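Side-chain contacts in amino acid ABC transporter, periplasmic amino acid-binding protein, putative (Streptococcus pneumoniae, PDB 4I62), which binds L-arginine in the cleft between its two lobes and probably delivers it to an amino acid ABC transporter: residues A95-S99 with G100-L104; V229-K232 with K233-E237. All blocks are in the same frame, centred on the assembly; numbering follows the deposited sequence. Where two conformers were deposited one is given.

Both contacts are local turns at the ends of regular elements, and they lie next to each other in one lobe of a type II periplasmic binding protein fold. Contact 1 comes first along the chain and joins helix 90-98 to the short strand 104-105; contact 2, far later, joins strand 226-232 to helix 236-251. Their centres are about 11 Å apart. Leu104 ties them together: its CD2 packs 3.7 Å from Met231 CB and also reaches Val229, so the late strand lies against the strand that contact 1 leads into. Lys232 also touches Val97 O and Gln98 O. A late segment thus packs onto an early part of the chain, consistent with a two-lobed fold in which the chain crosses between lobes and returns.

Contact 1 (A95-S99 with G100-L104); sequences ASVQS and GKADL
Val97 lays its CG2 methyl against the backbone of Leu104, 3.7 Å from Leu104 C, and meets Ala102 CB at 4.3 Å. With CG1 anti to the backbone N (chi1 171°), CG2 is the branch that comes closer to Leu104. From the same residue, Val97 CA presents its hydrogen almost straight at Ala102 O, 3.6 Å away. A water gives one hydrogen to Val97 O and the other to Ala102 O, bridging the two carbonyls. The turn from Val97 to Ala102 contains a Schellman motif that ends helix 90-98, with Gly100 at positive phi (89°), a backbone conformation that glycine adopts readily, since it has no CB to meet Ser99 O. Gly100 N bonds to Val97 O at 3.1 Å, while Ser96 O accepts Ala102 N at 3.1 Å from above its carbonyl plane and a weak, bent bond from Lys101 N. The chain then enters strand 104-105, which pairs with strand 40-45; Asp103 bonds to Val42 and forms a salt bridge with Lys38. Ser96 is also buried, its hydroxyl bonded to Asn92 O one turn earlier. The solvent side, at Ser99 and Lys101, is looser: Lys101 swings its aliphatic chain past the Ser99 hydroxyl, CD lying 3.3 Å from Ser99 OG, where the chain bends about its CG-CD bond (chi3 68°).

Contact 2 (V229-K232 with K233-E237); sequences VAMK and KDSKE
Met231 overlaps Ser235 through the middle of its side chain, CG lying 4.2 Å from Ser235 CB and SD 4.1 Å from Ser235 O. The two residues face each other across the short turn that carries the end of strand 226-232 into helix 236-251, a strand-to-helix connection in a lobe of the type II periplasmic binding protein fold. Met231 CG is tucked over its own backbone (chi1 66°), and a further bend about the CG-SD bond turns the methyl aside. This places the side chain beside the first turn of the helix, where Leu238 and Lys239 also touch Met231; Leu104 packs against the same methionine.

Ser235 holds the N-cap position, yet its hydroxyl makes no capping bond and turns back to the strand instead. Its backbone N is bonded to Asp120 OD2 on the neighbouring strand 119-121, so side chain and backbone tie the turn at two different places. Asp120 OD1 adds a weak bond to the backbone N of Asp234, which has a left-handed backbone conformation (phi 59°).

The lysines at the bend diverge. Lys233 sends its ammonium group to Ser116 O, whereas Lys232 keeps its CB 4.0 Å from Ser235 OG while its chain, bent at both chi3 and chi4, carries the amino end away from the turn. At the bend itself, Lys232 O accepts a hydrogen bond from Ser235 OG at 2.7 Å, the donor standing 47° out of the carbonyl plane.

Contact 1 (A95-S99 with G100-L104)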
ATOM      1  N   ALA A  95       7.226   3.755  11.564  1.00 10.72           N
ATOM      2  CA  ALA A  95       7.859   4.416  12.706  1.00 11.72           C
ATOM      3  C   ALA A  95       6.824   4.839  13.744  1.00 11.44           C
ATOM      4  O   ALA A  95       7.088   4.779  14.946  1.00 12.85           O
ATOM      5  CB  ALA A  95       8.660   5.610  12.232  1.00 12.59           C
ATOM      6  N   SER A  96       5.653   5.256  13.285  1.00 11.44           N
ATOM      7  CA  SER A  96       4.615   5.715  14.201  0.51 11.90           C
ATOM      8  C   SER A  96       4.065   4.574  15.034  1.00 11.78           C
ATOM      9  O   SER A  96       3.704   4.763  16.199  1.00 14.38           O
ATOM     10  CB  SER A  96       3.495   6.400  13.432  0.51 12.70           C
ATOM     11  OG  SER A  96       4.023   7.540  12.792  0.51 16.57           O
ATOM     12  N   VAL A  97       4.009   3.387  14.464  1.00 11.02           N
ATOM     13  CA  VAL A  97       3.605   2.226  15.253  1.00 11.96           C
ATOM     14  C   VAL A  97       4.698   1.871  16.257  1.00 12.92           C
ATOM     15  O   VAL A  97       4.416   1.593  17.444  1.00 14.18           O
ATOM     16  CB  VAL A  97       3.322   1.042  14.314  1.00 12.06           C
ATOM     17  CG1 VAL A  97       3.104  -0.253  15.147  1.00 13.18           C
ATOM     18  CG2 VAL A  97       2.080   1.347  13.482  1.00 13.52           C
ATOM     19  N   GLN A  98       5.956   1.919  15.818  1.00 12.91           N
ATOM     20  CA  GLN A  98       7.058   1.511  16.664  1.00 14.84           C
ATOM     21  C   GLN A  98       7.152   2.381  17.912  1.00 15.50           C
ATOM     22  O   GLN A  98       7.473   1.888  19.017  1.00 18.02           O
ATOM     23  CB  GLN A  98       8.371   1.583  15.881  1.00 14.79           C
ATOM     24  CG  GLN A  98       9.569   1.088  16.661  1.00 19.99           C
ATOM     25  CD  GLN A  98      10.864   1.275  15.915  1.00 25.10           C
ATOM     26  OE1 GLN A  98      11.030   2.235  15.148  1.00 23.51           O
ATOM     27  NE2 GLN A  98      11.799   0.357  16.125  1.00 29.95           N
ATOM     28  N   SER A  99       6.895   3.679  17.754  1.00 14.66           N
ATOM     29  CA  SER A  99       7.011   4.604  18.875  1.00 16.43           C
ATOM     30  C   SER A  99       5.733   4.725  19.698  1.00 16.47           C
ATOM     31  O   SER A  99       5.718   5.421  20.711  1.00 20.60           O
ATOM     32  CB  SER A  99       7.401   5.979  18.367  1.00 17.48           C
ATOM     33  OG  SER A  99       6.381   6.515  17.559  1.00 19.39           O
ATOM     34  N   GLY A 100       4.670   4.052  19.276  1.00 17.58           N
ATOM     35  CA  GLY A 100       3.416   4.104  20.013  1.00 17.87           C
ATOM     36  C   GLY A 100       2.452   5.217  19.643  1.00 18.47           C
ATOM     37  O   GLY A 100       1.395   5.362  20.271  1.00 21.21           O
ATOM     38  N   LYS A 101       2.779   5.993  18.613  1.00 15.89           N
ATOM     39  CA  LYS A 101       1.891   7.056  18.156  1.00 17.21           C
ATOM     40  C   LYS A 101       0.658   6.536  17.401  1.00 16.10           C
ATOM     41  O   LYS A 101      -0.332   7.259  17.236  1.00 18.18           O
ATOM     42  CB  LYS A 101       2.677   8.033  17.283  1.00 17.76           C
ATOM     43  CG  LYS A 101       3.816   8.720  18.013  1.00 24.91           C
ATOM     44  CD  LYS A 101       4.805   9.354  17.042  1.00 31.47           C
ATOM     45  CE  LYS A 101       4.210  10.534  16.301  1.00 34.99           C
ATOM     46  NZ  LYS A 101       5.233  11.183  15.410  1.00 38.16           N
ATOM     47  N   ALA A 102       0.731   5.299  16.921  1.00 13.39           N
ATOM     48  CA  ALA A 102      -0.421   4.612  16.337  1.00 11.61           C
ATOM     49  C   ALA A 102      -0.429   3.184  16.853  1.00 10.27           C
ATOM     50  O   ALA A 102       0.624   2.650  17.224  1.00 12.92           O
ATOM     51  CB  ALA A 102      -0.355   4.635  14.813  1.00 12.50           C
ATOM     52  N   ASP A 103      -1.601   2.550  16.869  1.00 10.95           N
ATOM     53  CA  ASP A 103      -1.730   1.169  17.334  1.00 10.82           C
ATOM     54  C   ASP A 103      -1.478   0.131  16.238  1.00 10.95           C
ATOM     55  O   ASP A 103      -0.923  -0.943  16.512  1.00 11.63           O
ATOM     56  CB  ASP A 103      -3.139   0.961  17.883  1.00 11.16           C
ATOM     57  CG  ASP A 103      -3.435   1.889  19.035  1.00 14.26           C
ATOM     58  OD1 ASP A 103      -2.593   1.961  19.961  1.00 17.07           O
ATOM     59  OD2 ASP A 103      -4.477   2.592  19.017  1.00 14.47           O
ATOM     60  N   LEU A 104      -1.915   0.434  15.017  1.00  9.41           N
ATOM     61  CA  LEU A 104      -1.774  -0.475  13.873  1.00  8.82           C
ATOM     62  C   LEU A 104      -1.336   0.342  12.678  1.00  8.11           C
ATOM     63  O   LEU A 104      -1.713   1.508  12.571  1.00  9.32           O
ATOM     64  CB  LEU A 104      -3.110  -1.155  13.500  1.00  8.62           C
ATOM     65  CG  LEU A 104      -3.753  -2.019  14.565  1.00  9.84           C
ATOM     66  CD1 LEU A 104      -5.113  -2.510  14.071  1.00 10.69           C
ATOM     67  CD2 LEU A 104      -2.841  -3.204  14.955  1.00 11.18           C
TER
HETATM   68  O   HOH W   1       2.100   0.833  18.716  1.00 16.73           O

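Contact 2 (V229-K232 with K233-E237)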
ATOM      1  N   VAL A 229      -1.221  -6.461   8.533  1.00  9.18           N
ATOM      2  CA  VAL A 229      -1.328  -5.374   9.491  1.00  9.05           C
ATOM      3  C   VAL A 229      -0.130  -5.418  10.426  1.00  9.22           C
ATOM      4  O   VAL A 229       0.188  -6.475  10.971  1.00  9.76           O
ATOM      5  CB  VAL A 229      -2.618  -5.532  10.291  1.00  9.54           C
ATOM      6  CG1 VAL A 229      -2.703  -4.494  11.419  1.00 10.12           C
ATOM      7  CG2 VAL A 229      -3.835  -5.513   9.369  1.00  9.84           C
ATOM      8  N   ALA A 230       0.545  -4.274  10.589  1.00  8.89           N
ATOM      9  CA  ALA A 230       1.708  -4.232  11.501  1.00  9.25           C
ATOM     10  C   ALA A 230       1.309  -3.669  12.833  1.00  9.67           C
ATOM     11  O   ALA A 230       0.473  -2.748  12.936  1.00  9.74           O
ATOM     12  CB  ALA A 230       2.826  -3.369  10.906  1.00 10.36           C
ATOM     13  N   MET A 231       1.928  -4.204  13.867  1.00 10.32           N
ATOM     14  CA  MET A 231       1.690  -3.746  15.225  1.00 12.13           C
ATOM     15  C   MET A 231       2.983  -3.918  16.031  1.00 11.50           C
ATOM     16  O   MET A 231       3.951  -4.510  15.553  1.00 12.93           O
ATOM     17  CB  MET A 231       0.515  -4.504  15.852  1.00 13.40           C
ATOM     18  CG  MET A 231       0.778  -5.955  16.063  1.00 14.11           C
ATOM     19  SD  MET A 231      -0.742  -6.934  16.190  1.00 16.08           S
ATOM     20  CE  MET A 231      -1.143  -7.136  14.448  1.00 18.43           C
ATOM     21  N   LYS A 232       3.000  -3.353  17.227  1.00 12.45           N
ATOM     22  CA  LYS A 232       4.181  -3.485  18.063  1.00 14.45           C
ATOM     23  C   LYS A 232       4.447  -4.937  18.410  1.00 14.47           C
ATOM     24  O   LYS A 232       3.527  -5.760  18.536  1.00 14.32           O
ATOM     25  CB  LYS A 232       4.087  -2.622  19.315  1.00 19.26           C
ATOM     26  CG  LYS A 232       4.611  -1.202  19.100  1.00 24.88           C
ATOM     27  CD  LYS A 232       4.430  -0.356  20.355  1.00 30.46           C
ATOM     28  CE  LYS A 232       5.262  -0.898  21.506  1.00 37.38           C
ATOM     29  NZ  LYS A 232       6.724  -0.868  21.174  1.00 39.52           N
ATOM     30  N   LYS A 233       5.732  -5.237  18.586  1.00 18.31           N
ATOM     31  CA  LYS A 233       6.183  -6.577  18.903  0.52 22.04           C
ATOM     32  C   LYS A 233       5.498  -7.039  20.170  1.00 22.28           C
ATOM     33  O   LYS A 233       5.239  -6.239  21.069  1.00 20.71           O
ATOM     34  CB  LYS A 233       7.702  -6.577  19.119  0.52 25.35           C
ATOM     35  CG  LYS A 233       8.362  -7.937  18.957  0.52 26.92           C
ATOM     36  CD  LYS A 233       8.228  -8.386  17.523  0.52 25.46           C
ATOM     37  CE  LYS A 233       9.079  -9.599  17.214  0.52 25.71           C
ATOM     38  NZ  LYS A 233       8.918  -9.973  15.776  0.52 22.96           N
ATOM     39  N   ASP A 234       5.204  -8.328  20.251  1.00 21.95           N
ATOM     40  CA  ASP A 234       4.583  -8.903  21.441  1.00 22.40           C
ATOM     41  C   ASP A 234       3.219  -8.287  21.813  1.00 21.33           C
ATOM     42  O   ASP A 234       2.996  -7.882  22.949  1.00 23.35           O
ATOM     43  CB  ASP A 234       5.541  -8.832  22.637  1.00 28.98           C
ATOM     44  CG  ASP A 234       6.921  -9.385  22.314  1.00 39.45           C
ATOM     45  OD1 ASP A 234       7.030 -10.215  21.383  1.00 42.28           O
ATOM     46  OD2 ASP A 234       7.900  -8.994  22.992  1.00 45.30           O
ATOM     47  N   SER A 235       2.319  -8.220  20.845  1.00 15.81           N
ATOM     48  CA  SER A 235       0.951  -7.760  21.074  1.00 12.69           C
ATOM     49  C   SER A 235       0.019  -8.911  20.750  1.00 11.60           C
ATOM     50  O   SER A 235      -0.803  -8.819  19.839  1.00 12.53           O
ATOM     51  CB  SER A 235       0.661  -6.572  20.170  1.00 14.61           C
ATOM     52  OG  SER A 235       1.601  -5.541  20.358  1.00 16.66           O
ATOM     53  N   LYS A 236       0.140 -10.003  21.499  1.00 12.34           N
ATOM     54  CA  LYS A 236      -0.533 -11.232  21.113  1.00 12.17           C
ATOM     55  C   LYS A 236      -2.037 -11.101  21.028  1.00 11.36           C
ATOM     56  O   LYS A 236      -2.651 -11.592  20.071  1.00 10.79           O
ATOM     57  CB  LYS A 236      -0.187 -12.344  22.090  1.00 14.80           C
ATOM     58  CG  LYS A 236      -0.889 -13.659  21.742  1.00 15.30           C
ATOM     59  CD  LYS A 236      -0.493 -14.749  22.679  1.00 17.56           C
ATOM     60  CE  LYS A 236      -1.148 -16.074  22.315  1.00 18.40           C
ATOM     61  NZ  LYS A 236      -0.658 -17.206  23.177  1.00 23.42           N
ATOM     62  N   GLU A 237      -2.647 -10.482  22.043  1.00 11.62           N
ATOM     63  CA  GLU A 237      -4.105 -10.393  22.015  1.00 11.26           C
ATOM     64  C   GLU A 237      -4.631  -9.445  20.936  1.00 11.32           C
ATOM     65  O   GLU A 237      -5.720  -9.685  20.370  1.00 11.63           O
ATOM     66  CB  GLU A 237      -4.676 -10.059  23.391  1.00 12.54           C
ATOM     67  CG  GLU A 237      -4.482 -11.204  24.348  1.00 14.67           C
ATOM     68  CD  GLU A 237      -5.006 -10.927  25.735  1.00 18.25           C
ATOM     69  OE1 GLU A 237      -5.365  -9.741  26.026  1.00 20.92           O
ATOM     70  OE2 GLU A 237      -4.992 -11.906  26.510  1.00 16.94           O
TER